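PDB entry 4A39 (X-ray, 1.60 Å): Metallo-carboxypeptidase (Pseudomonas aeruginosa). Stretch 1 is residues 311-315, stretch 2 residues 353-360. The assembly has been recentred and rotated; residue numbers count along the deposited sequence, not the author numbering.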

ATOM      1  N   GLY A 311       7.515  10.312  12.718  1.00 12.04           N
ATOM      2  CA  GLY A 311       6.657  10.505  11.560  1.00 11.70           C
ATOM      3  C   GLY A 311       5.179  10.676  11.826  1.00  9.48           C
ATOM      4  O   GLY A 311       4.753  10.877  12.960  1.00  9.18           O
ATOM      5  N   GLU A 312       4.390  10.617  10.758  1.00  8.66           N
ATOM      6  CA  GLU A 312       2.947  10.740  10.887  1.00  7.34           C
ATOM      7  C   GLU A 312       2.493   9.323  11.191  1.00  7.50           C
ATOM      8  O   GLU A 312       2.222   8.529  10.290  1.00  7.96           O
ATOM      9  CB  GLU A 312       2.339  11.249   9.581  1.00  7.10           C
ATOM     10  CG  GLU A 312       2.953  12.559   9.111  1.00  5.75           C
ATOM     11  CD  GLU A 312       2.073  13.287   8.117  1.00  8.79           C
ATOM     12  OE1 GLU A 312       1.134  13.989   8.557  1.00  8.82           O
ATOM     13  OE2 GLU A 312       2.313  13.151   6.900  1.00  7.27           O
ATOM     14  N   PHE A 313       2.426   9.021  12.481  1.00  6.65           N
ATOM     15  CA  PHE A 313       2.075   7.690  12.956  1.00  7.19           C
ATOM     16  C   PHE A 313       1.512   7.805  14.372  1.00  7.20           C
ATOM     17  O   PHE A 313       1.988   8.614  15.166  1.00 10.50           O
ATOM     18  CB  PHE A 313       3.350   6.837  12.971  1.00  8.51           C
ATOM     19  CG  PHE A 313       3.147   5.430  13.454  1.00  9.22           C
ATOM     20  CD1 PHE A 313       2.733   4.434  12.578  1.00  7.90           C
ATOM     21  CD2 PHE A 313       3.354   5.105  14.792  1.00  7.78           C
ATOM     22  CE1 PHE A 313       2.519   3.126  13.025  1.00  8.41           C
ATOM     23  CE2 PHE A 313       3.145   3.805  15.249  1.00  7.54           C
ATOM     24  CZ  PHE A 313       2.726   2.814  14.363  1.00  7.95           C
ATOM     25  N   GLN A 314       0.501   7.004  14.686  1.00  6.96           N
ATOM     26  CA  GLN A 314      -0.080   7.047  16.022  1.00  7.92           C
ATOM     27  C   GLN A 314      -0.428   5.655  16.537  1.00  8.89           C
ATOM     28  O   GLN A 314      -0.326   4.673  15.801  1.00  7.82           O
ATOM     29  CB  GLN A 314      -1.296   7.985  16.040  1.00  7.66           C
ATOM     30  CG  GLN A 314      -2.385   7.653  15.048  1.00  7.93           C
ATOM     31  CD  GLN A 314      -3.293   6.555  15.539  1.00  7.87           C
ATOM     32  OE1 GLN A 314      -4.068   6.747  16.477  1.00  8.11           O
ATOM     33  NE2 GLN A 314      -3.204   5.393  14.913  1.00  5.77           N
ATOM     34  N   ILE A 315      -0.836   5.570  17.800  1.00 10.11           N
ATOM     35  CA  ILE A 315      -1.137   4.281  18.409  1.00 10.59           C
ATOM     36  C   ILE A 315      -2.586   4.040  18.845  1.00 10.03           C
ATOM     37  O   ILE A 315      -3.067   2.907  18.816  1.00 10.67           O
ATOM     38  CB  ILE A 315      -0.241   4.065  19.646  1.00 11.78           C
ATOM     39  CG1 ILE A 315       1.228   4.214  19.246  1.00 11.75           C
ATOM     40  CG2 ILE A 315      -0.498   2.684  20.252  1.00 14.74           C
ATOM     41  CD1 ILE A 315       2.175   4.305  20.420  1.00 12.68           C
ATOM     42  N   ASP A 353      -7.613  10.739   5.410  1.00  6.99           N
ATOM     43  CA  ASP A 353      -6.516  11.623   5.809  1.00  6.33           C
ATOM     44  C   ASP A 353      -5.971  11.046   7.107  1.00  5.86           C
ATOM     45  O   ASP A 353      -6.567  10.135   7.679  1.00  7.48           O
ATOM     46  CB  ASP A 353      -7.047  13.047   6.064  1.00  6.36           C
ATOM     47  CG  ASP A 353      -5.949  14.120   6.050  1.00  6.93           C
ATOM     48  OD1 ASP A 353      -4.748  13.793   6.015  1.00  7.37           O
ATOM     49  OD2 ASP A 353      -6.305  15.318   6.079  1.00  9.39           O
ATOM     50  N   HIS A 354      -4.817  11.541   7.542  1.00  5.57           N
ATOM     51  CA  HIS A 354      -4.241  11.134   8.819  1.00  5.24           C
ATOM     52  C   HIS A 354      -4.748  12.297   9.663  1.00  6.93           C
ATOM     53  O   HIS A 354      -4.107  13.343   9.738  1.00  7.11           O
ATOM     54  CB  HIS A 354      -2.711  11.138   8.748  1.00  6.64           C
ATOM     55  CG  HIS A 354      -2.041  10.762  10.035  1.00  7.00           C
ATOM     56  ND1 HIS A 354      -1.177  11.608  10.698  1.00  9.33           N
ATOM     57  CD2 HIS A 354      -2.092   9.625  10.770  1.00  3.68           C
ATOM     58  CE1 HIS A 354      -0.722  11.009  11.785  1.00  5.76           C
ATOM     59  NE2 HIS A 354      -1.262   9.805  11.851  1.00  8.47           N
ATOM     60  N   ASP A 355      -5.915  12.114  10.267  1.00  9.36           N
ATOM     61  CA  ASP A 355      -6.557  13.171  11.043  1.00  9.13           C
ATOM     62  C   ASP A 355      -5.751  13.847  12.141  1.00 10.04           C
ATOM     63  O   ASP A 355      -6.083  14.958  12.552  1.00 10.48           O
ATOM     64  CB  ASP A 355      -7.892  12.669  11.595  1.00 10.03           C
ATOM     65  CG  ASP A 355      -8.971  12.620  10.528  1.00 12.33           C
ATOM     66  OD1 ASP A 355      -8.671  12.978   9.367  1.00 14.63           O
ATOM     67  OD2 ASP A 355     -10.117  12.234  10.843  1.00 12.23           O
ATOM     68  N   ASP A 356      -4.692  13.203  12.618  1.00  7.88           N
ATOM     69  CA  ASP A 356      -3.872  13.822  13.649  1.00  8.67           C
ATOM     70  C   ASP A 356      -3.206  15.083  13.092  1.00  9.07           C
ATOM     71  O   ASP A 356      -3.012  16.061  13.818  1.00  9.20           O
ATOM     72  CB  ASP A 356      -2.810  12.840  14.139  1.00 10.38           C
ATOM     73  CG  ASP A 356      -3.406  11.520  14.584  1.00 11.95           C
ATOM     74  OD1 ASP A 356      -3.877  10.761  13.716  1.00 10.56           O
ATOM     75  OD2 ASP A 356      -3.410  11.248  15.803  1.00 14.27           O
ATOM     76  N   ASN A 357      -2.856  15.047  11.807  1.00  8.42           N
ATOM     77  CA  ASN A 357      -2.238  16.179  11.108  1.00  9.47           C
ATOM     78  C   ASN A 357      -3.059  16.432   9.846  1.00  9.93           C
ATOM     79  O   ASN A 357      -2.670  16.025   8.747  1.00  9.48           O
ATOM     80  CB  ASN A 357      -0.798  15.862  10.698  1.00 10.20           C
ATOM     81  CG  ASN A 357       0.056  15.400  11.856  1.00 13.18           C
ATOM     82  OD1 ASN A 357      -0.100  15.869  12.984  1.00 14.14           O
ATOM     83  ND2 ASN A 357       0.980  14.482  11.582  1.00 12.45           N
ATOM     84  N   PRO A 358      -4.206  17.113   9.986  1.00 10.27           N
ATOM     85  CA  PRO A 358      -5.091  17.410   8.856  1.00 10.26           C
ATOM     86  C   PRO A 358      -4.475  18.219   7.717  1.00  9.75           C
ATOM     87  O   PRO A 358      -3.849  19.258   7.938  1.00  9.70           O
ATOM     88  CB  PRO A 358      -6.257  18.157   9.512  1.00 11.43           C
ATOM     89  CG  PRO A 358      -6.242  17.663  10.928  1.00 14.72           C
ATOM     90  CD  PRO A 358      -4.775  17.624  11.243  1.00 11.68           C
ATOM     91  N   GLU A 359      -4.660  17.720   6.498  1.00  8.39           N
ATOM     92  CA  GLU A 359      -4.197  18.369   5.274  1.00  7.67           C
ATOM     93  C   GLU A 359      -5.275  18.014   4.241  1.00  7.83           C
ATOM     94  O   GLU A 359      -5.018  17.310   3.266  1.00  7.89           O
ATOM     95  CB  GLU A 359      -2.813  17.832   4.872  1.00  8.92           C
ATOM     96  CG  GLU A 359      -1.707  18.290   5.832  1.00 11.09           C
ATOM     97  CD  GLU A 359      -0.325  17.732   5.518  1.00 13.33           C
ATOM     98  OE1 GLU A 359      -0.039  17.396   4.345  1.00 13.89           O
ATOM     99  OE2 GLU A 359       0.495  17.650   6.460  1.00 15.13           O
ATOM    100  N   PRO A 360      -6.509  18.506   4.463  1.00  7.99           N
ATOM    101  CA  PRO A 360      -7.704  18.295   3.633  1.00  9.36           C
ATOM    102  C   PRO A 360      -7.566  18.461   2.125  1.00 10.31           C
ATOM    103  O   PRO A 360      -8.252  17.778   1.361  1.00 10.20           O
ATOM    104  CB  PRO A 360      -8.712  19.288   4.213  1.00 10.51           C
ATOM    105  CG  PRO A 360      -8.281  19.435   5.627  1.00 11.40           C
ATOM    106  CD  PRO A 360      -6.787  19.509   5.507  1.00  8.05           C
TER
HETATM  107  O   HOH W   1       3.418  13.946  13.148  1.00 20.81           O

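The contact joins two loop segments of one chain, and it is small: 252 Å² of surface is buried, both sides summed. Neither segment contains regular helix or strand. Glu312 and His354 lie nearest in backbone terms, their CA atoms 7.5 Å apart, and each directs its CA-to-CB bond toward the other stretch. They also have the largest covered areas, 84 and 58 Å².

The one direct hydrogen bond across the contact runs from Asn357 ND2 to Glu312 OE1, at 3.1 Å with an N-H...acceptor angle of 163°, close to linear. Glu312 reaches it with chi1 at -55° (m) and chi2 at -161° (t), the trans chi2 carrying CD away from CA; chi3 of 82° then sets the carboxylate plane. Both carboxylate oxygens have further hydrogen bonds elsewhere in the structure. Asn357 has chi1 at -54° (m) and chi2 at -35°, which places its amide nitrogen between two acceptors: the same ND2 donates to water 1 at 2.9 Å, and that water in turn donates a weak bond to Gly311 O at 3.4 Å. The Asn357 amide thus meets stretch 1 directly through a side chain and indirectly through a backbone carbonyl.

Asn357 is the last residue of a type I beta turn that begins at His354, closed by Asn357 N donating to His354 O at 3.0 Å. Asp353 braces the same segment from within. Its chi1 of -162° (t) and chi2 of -9° let OD1 accept from His354 N at 2.7 Å (137°), while OD2 accepts from Glu359 N at 2.9 Å and a straighter 171°. One carboxylate therefore ties the backbone nitrogen of the turn's first residue to one just past its end, without touching stretch 1.

His354, with chi1 at 179° (t) and chi2 at -120°, extends its ring alongside the backbone of stretch 1. Glu312 O lies over one ring face. The closest approaches are van der Waals in character: His354 CE1 is 3.7 Å from Glu312 C and 3.8 Å from Phe313 N, and His354 ND1 is 3.7 Å from Glu312 CB. Packing has a polar cost here, since His354 ND1 is buried by the contact and has no hydrogen-bonding partner in the model.

Gln314 is folded rather than extended, with chi1 at 56° (p), chi2 at 81° (p) and chi3 at 70°. Its CG lies 4.0 Å from His354 NE2 and 3.7 Å from Asp356 OD1, so its aliphatic portion provides the close packing, while OE1 and NE2 are hydrogen-bonded to residues adjoining the stretches. Phe313, between two residues whose CA-to-CB bonds point toward stretch 2, points its own away, and its side chain comes no nearer than 5.6 Å.

One proximity is not favourable on charge grounds: Glu312 OE1 and Glu359 OE2, both carboxylate oxygens, are 4.3 Å apart.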